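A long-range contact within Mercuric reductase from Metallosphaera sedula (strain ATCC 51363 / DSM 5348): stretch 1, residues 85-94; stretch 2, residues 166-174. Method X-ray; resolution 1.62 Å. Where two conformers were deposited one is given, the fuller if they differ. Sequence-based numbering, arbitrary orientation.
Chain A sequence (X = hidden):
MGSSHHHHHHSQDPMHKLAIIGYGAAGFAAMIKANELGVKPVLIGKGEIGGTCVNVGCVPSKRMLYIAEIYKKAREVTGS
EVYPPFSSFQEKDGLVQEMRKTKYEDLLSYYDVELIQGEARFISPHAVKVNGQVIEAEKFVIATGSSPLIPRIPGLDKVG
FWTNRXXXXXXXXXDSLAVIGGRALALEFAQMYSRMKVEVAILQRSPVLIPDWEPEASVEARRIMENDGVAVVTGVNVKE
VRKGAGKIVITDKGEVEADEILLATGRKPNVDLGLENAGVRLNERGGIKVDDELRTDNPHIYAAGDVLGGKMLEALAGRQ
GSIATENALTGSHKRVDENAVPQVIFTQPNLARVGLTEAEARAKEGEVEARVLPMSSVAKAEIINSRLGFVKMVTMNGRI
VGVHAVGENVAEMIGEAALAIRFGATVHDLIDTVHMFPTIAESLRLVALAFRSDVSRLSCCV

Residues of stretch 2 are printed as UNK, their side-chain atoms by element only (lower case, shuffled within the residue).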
# COMPACT_ATOMS: atom_id res chain seq x y z
N PRO A 85 1.88 1.49 27.90
CA PRO A 85 1.84 2.20 29.20
C PRO A 85 0.87 3.46 29.06
O PRO A 85 0.73 4.03 27.99
CB PRO A 85 3.27 2.61 29.41
CG PRO A 85 3.90 2.66 28.06
CD PRO A 85 3.21 1.57 27.28
N PHE A 86 0.24 3.85 30.15
CA PHE A 86 -0.61 5.02 30.14
C PHE A 86 0.17 6.23 29.69
O PHE A 86 -0.40 7.12 29.00
CB PHE A 86 -1.23 5.20 31.54
CG PHE A 86 -2.09 6.48 31.66
CD1 PHE A 86 -3.32 6.56 31.09
CD2 PHE A 86 -1.58 7.62 32.28
CE1 PHE A 86 -4.09 7.69 31.18
CE2 PHE A 86 -2.33 8.77 32.38
CZ PHE A 86 -3.60 8.80 31.84
N SER A 87 1.47 6.32 29.95
CA SER A 87 2.36 7.37 29.53
C SER A 87 2.47 7.55 28.01
O SER A 87 2.97 8.54 27.54
CB SER A 87 3.78 7.17 30.11
OG SER A 87 4.40 6.01 29.60
N SER A 88 2.09 6.50 27.24
CA SER A 88 2.18 6.64 25.79
C SER A 88 1.27 7.75 25.27
O SER A 88 1.55 8.28 24.21
CB SER A 88 1.91 5.29 25.10
OG SER A 88 0.60 4.87 25.45
N PHE A 89 0.22 8.09 25.99
CA PHE A 89 -0.64 9.27 25.55
C PHE A 89 0.11 10.58 25.67
O PHE A 89 0.15 11.44 24.75
CB PHE A 89 -1.94 9.33 26.30
CG PHE A 89 -2.97 8.29 25.95
CD1 PHE A 89 -3.83 8.46 24.86
CD2 PHE A 89 -3.13 7.12 26.71
CE1 PHE A 89 -4.81 7.48 24.57
CE2 PHE A 89 -4.08 6.17 26.41
CZ PHE A 89 -4.91 6.34 25.30
N GLN A 90 0.84 10.70 26.79
CA GLN A 90 1.71 11.86 26.94
C GLN A 90 2.94 11.87 26.01
O GLN A 90 3.25 12.89 25.47
CB GLN A 90 2.10 12.04 28.44
CG GLN A 90 2.78 13.37 28.75
CD GLN A 90 4.28 13.27 28.83
OE1 GLN A 90 4.82 12.45 29.57
NE2 GLN A 90 4.98 14.13 28.09
N GLU A 91 3.59 10.75 25.71
CA GLU A 91 4.67 10.70 24.75
C GLU A 91 4.32 11.22 23.36
O GLU A 91 5.13 11.82 22.69
CB GLU A 91 5.24 9.26 24.62
CG GLU A 91 6.01 9.05 23.28
CD GLU A 91 6.34 7.60 22.85
OE1 GLU A 91 5.46 6.67 22.84
OE2 GLU A 91 7.53 7.41 22.44
N LYS A 92 3.09 10.90 22.91
CA LYS A 92 2.54 11.30 21.59
C LYS A 92 2.46 12.80 21.51
O LYS A 92 2.58 13.40 20.42
CB LYS A 92 1.14 10.67 21.45
CG LYS A 92 0.05 11.62 20.91
CD LYS A 92 -1.25 10.91 20.97
CE LYS A 92 -2.02 11.20 22.23
NZ LYS A 92 -2.08 12.63 22.61
N ASP A 93 2.39 13.48 22.67
CA ASP A 93 2.33 14.98 22.63
C ASP A 93 3.63 15.59 22.07
O ASP A 93 3.61 16.56 21.33
CB ASP A 93 2.09 15.54 24.03
CG ASP A 93 0.71 15.24 24.58
OD1 ASP A 93 -0.25 14.89 23.89
OD2 ASP A 93 0.57 15.44 25.81
N GLY A 94 4.75 14.93 22.26
CA GLY A 94 5.98 15.34 21.59
C GLY A 94 5.98 15.32 20.06
O GLY A 94 6.51 16.22 19.40
N UNK A 166 -10.48 14.59 24.70
CA UNK A 166 -10.14 13.96 25.96
C UNK A 166 -9.70 12.56 25.82
O UNK A 166 -8.88 12.11 26.59
c UNK A 166 -11.71 15.46 27.27
o UNK A 166 -12.30 17.46 26.17
c UNK A 166 -11.35 14.05 26.89
c UNK A 166 -12.51 16.24 26.26
o UNK A 166 -13.23 15.72 25.41
N UNK A 167 -10.29 11.81 24.85
CA UNK A 167 -9.90 10.39 24.66
C UNK A 167 -8.44 10.28 24.17
O UNK A 167 -7.76 9.28 24.42
c UNK A 167 -10.87 9.68 23.69
N UNK A 168 -7.94 11.33 23.49
CA UNK A 168 -6.53 11.37 23.08
C UNK A 168 -5.52 11.87 24.14
O UNK A 168 -4.32 11.66 24.02
c UNK A 168 -6.40 10.15 20.19
c UNK A 168 -7.24 12.40 19.36
c UNK A 168 -7.10 11.45 20.55
c UNK A 168 -6.40 12.10 21.77
N UNK A 169 -6.02 12.60 25.13
CA UNK A 169 -5.22 13.05 26.26
C UNK A 169 -6.00 12.76 27.55
O UNK A 169 -6.43 13.72 28.25
o UNK A 169 -4.28 14.85 25.02
c UNK A 169 -4.98 14.53 26.15
N UNK A 170 -6.23 11.51 27.88
CA UNK A 170 -7.04 11.13 29.04
C UNK A 170 -6.49 11.60 30.36
O UNK A 170 -5.27 11.58 30.55
c UNK A 170 -5.85 9.22 28.16
c UNK A 170 -7.05 9.60 29.00
c UNK A 170 -5.72 10.32 27.13
N UNK A 171 -7.40 12.06 31.22
CA UNK A 171 -7.00 12.58 32.50
C UNK A 171 -6.65 11.49 33.51
O UNK A 171 -5.97 11.79 34.54
c UNK A 171 -8.13 13.48 33.06
c UNK A 171 -9.47 12.77 33.32
o UNK A 171 -9.80 11.58 33.16
o UNK A 171 -10.32 13.50 33.85
N UNK A 172 -7.06 10.27 33.25
CA UNK A 172 -6.89 9.18 34.15
C UNK A 172 -6.98 7.87 33.46
O UNK A 172 -7.43 7.77 32.34
c UNK A 172 -10.44 9.42 35.62
n UNK A 172 -13.71 8.58 34.27
n UNK A 172 -11.72 8.80 35.37
c UNK A 172 -12.56 9.18 34.40
n UNK A 172 -12.29 10.17 33.62
c UNK A 172 -7.95 9.23 35.23
c UNK A 172 -9.31 8.79 34.78
N UNK A 173 -6.59 6.86 34.16
CA UNK A 173 -6.68 5.52 33.66
C UNK A 173 -8.06 5.02 33.93
O UNK A 173 -8.60 5.12 35.04
c UNK A 173 -3.27 4.38 34.74
c UNK A 173 -4.33 5.06 33.93
c UNK A 173 -5.69 4.63 34.37
n UNK A 173 -1.92 1.10 34.27
n UNK A 173 -1.09 3.03 35.26
n UNK A 173 -3.13 2.99 34.35
c UNK A 173 -2.04 2.37 34.61
N UNK A 174 -8.74 4.48 32.94
CA UNK A 174 -10.06 3.90 33.11
C UNK A 174 -10.08 2.44 32.84
O UNK A 174 -9.19 1.91 32.12
c UNK A 174 -11.88 4.98 29.79
c UNK A 174 -11.13 6.15 32.45
c UNK A 174 -10.89 4.37 30.75
c UNK A 174 -11.14 4.64 32.23

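Position 166 carries three carbons in a row, the third bearing two oxygens, and none of them reaches stretch 1. A carboxylate at the end of a three-carbon chain is Glu166, whose acid group is hydrogen-bonded elsewhere in the structure. Position 167 has a single side-chain carbon, its CA-to-CB bond pointing away from stretch 1, so it is Ala167, small and apolar in a buried place. It meets the other stretch through its backbone: its O lies 3.5 Å from CE1 of Phe89.

Position 168 shows four carbons forked at the second, the signature of Leu168. Its CA-to-CB bond points away from stretch 1, and the buried side chain suits an apolar residue. Its O accepts a weak hydrogen bond from Lys92 NZ at 2.8 Å and also lies at the edge of the Phe89 ring, 3.3 Å from CD1.

At 169 one carbon is followed by one oxygen, which makes Ser169. This small polar group suits an exposed place: its OG stands 3.9 Å from Lys92 NZ and 4.2 Å from Asp93 OD1, too far for a hydrogen bond to either.

The three carbons of 170 close a ring onto the backbone N, and one of them lies 3.5 Å from Phe89 CD1. This is Pro170. Its CG sits 3.7 Å from the centroid of the Phe89 ring, 10° off the normal, a CH-pi contact that suits proline, whose ring presents CH groups to the aromatic face. The same CG is 3.8 Å from Phe86 CE1, so the proline touches both aromatic rings.

Position 171 has two carbons, the second with two oxygens: Asp171, its CA-to-CB bond pointing away from stretch 1. Position 172 has three carbons, a nitrogen, and a carbon with two more nitrogens; its CA-to-CB bond also points away. It is Arg172, whose NH1 forms a salt bridge with Asp171 OD1 at 2.9 Å, pairing acid with base; the arginine also bonds elsewhere in the structure.

Position 173 repeats that pattern, but one of its carbons lies 3.4 Å from Phe86 CD1. Arg173 suits this exposed place because its long chain offers methylene groups to the Phe86 ring: CG lies over a face, 3.7 Å from the centroid, while Phe86 CB lies over one face of the guanidinium. Position 174 has four carbons forked at the first, one arm two carbons long: Ile174, a branched hydrocarbon fitting a buried position, without contact here.

The contact therefore rests on two phenylalanines, each with a CH-pi partner over a face and a backbone O at its edge. Lys92, salt-bridged to Asp93, adds the polar tie.

Stretch 2 (166-174) EALSPDRRI
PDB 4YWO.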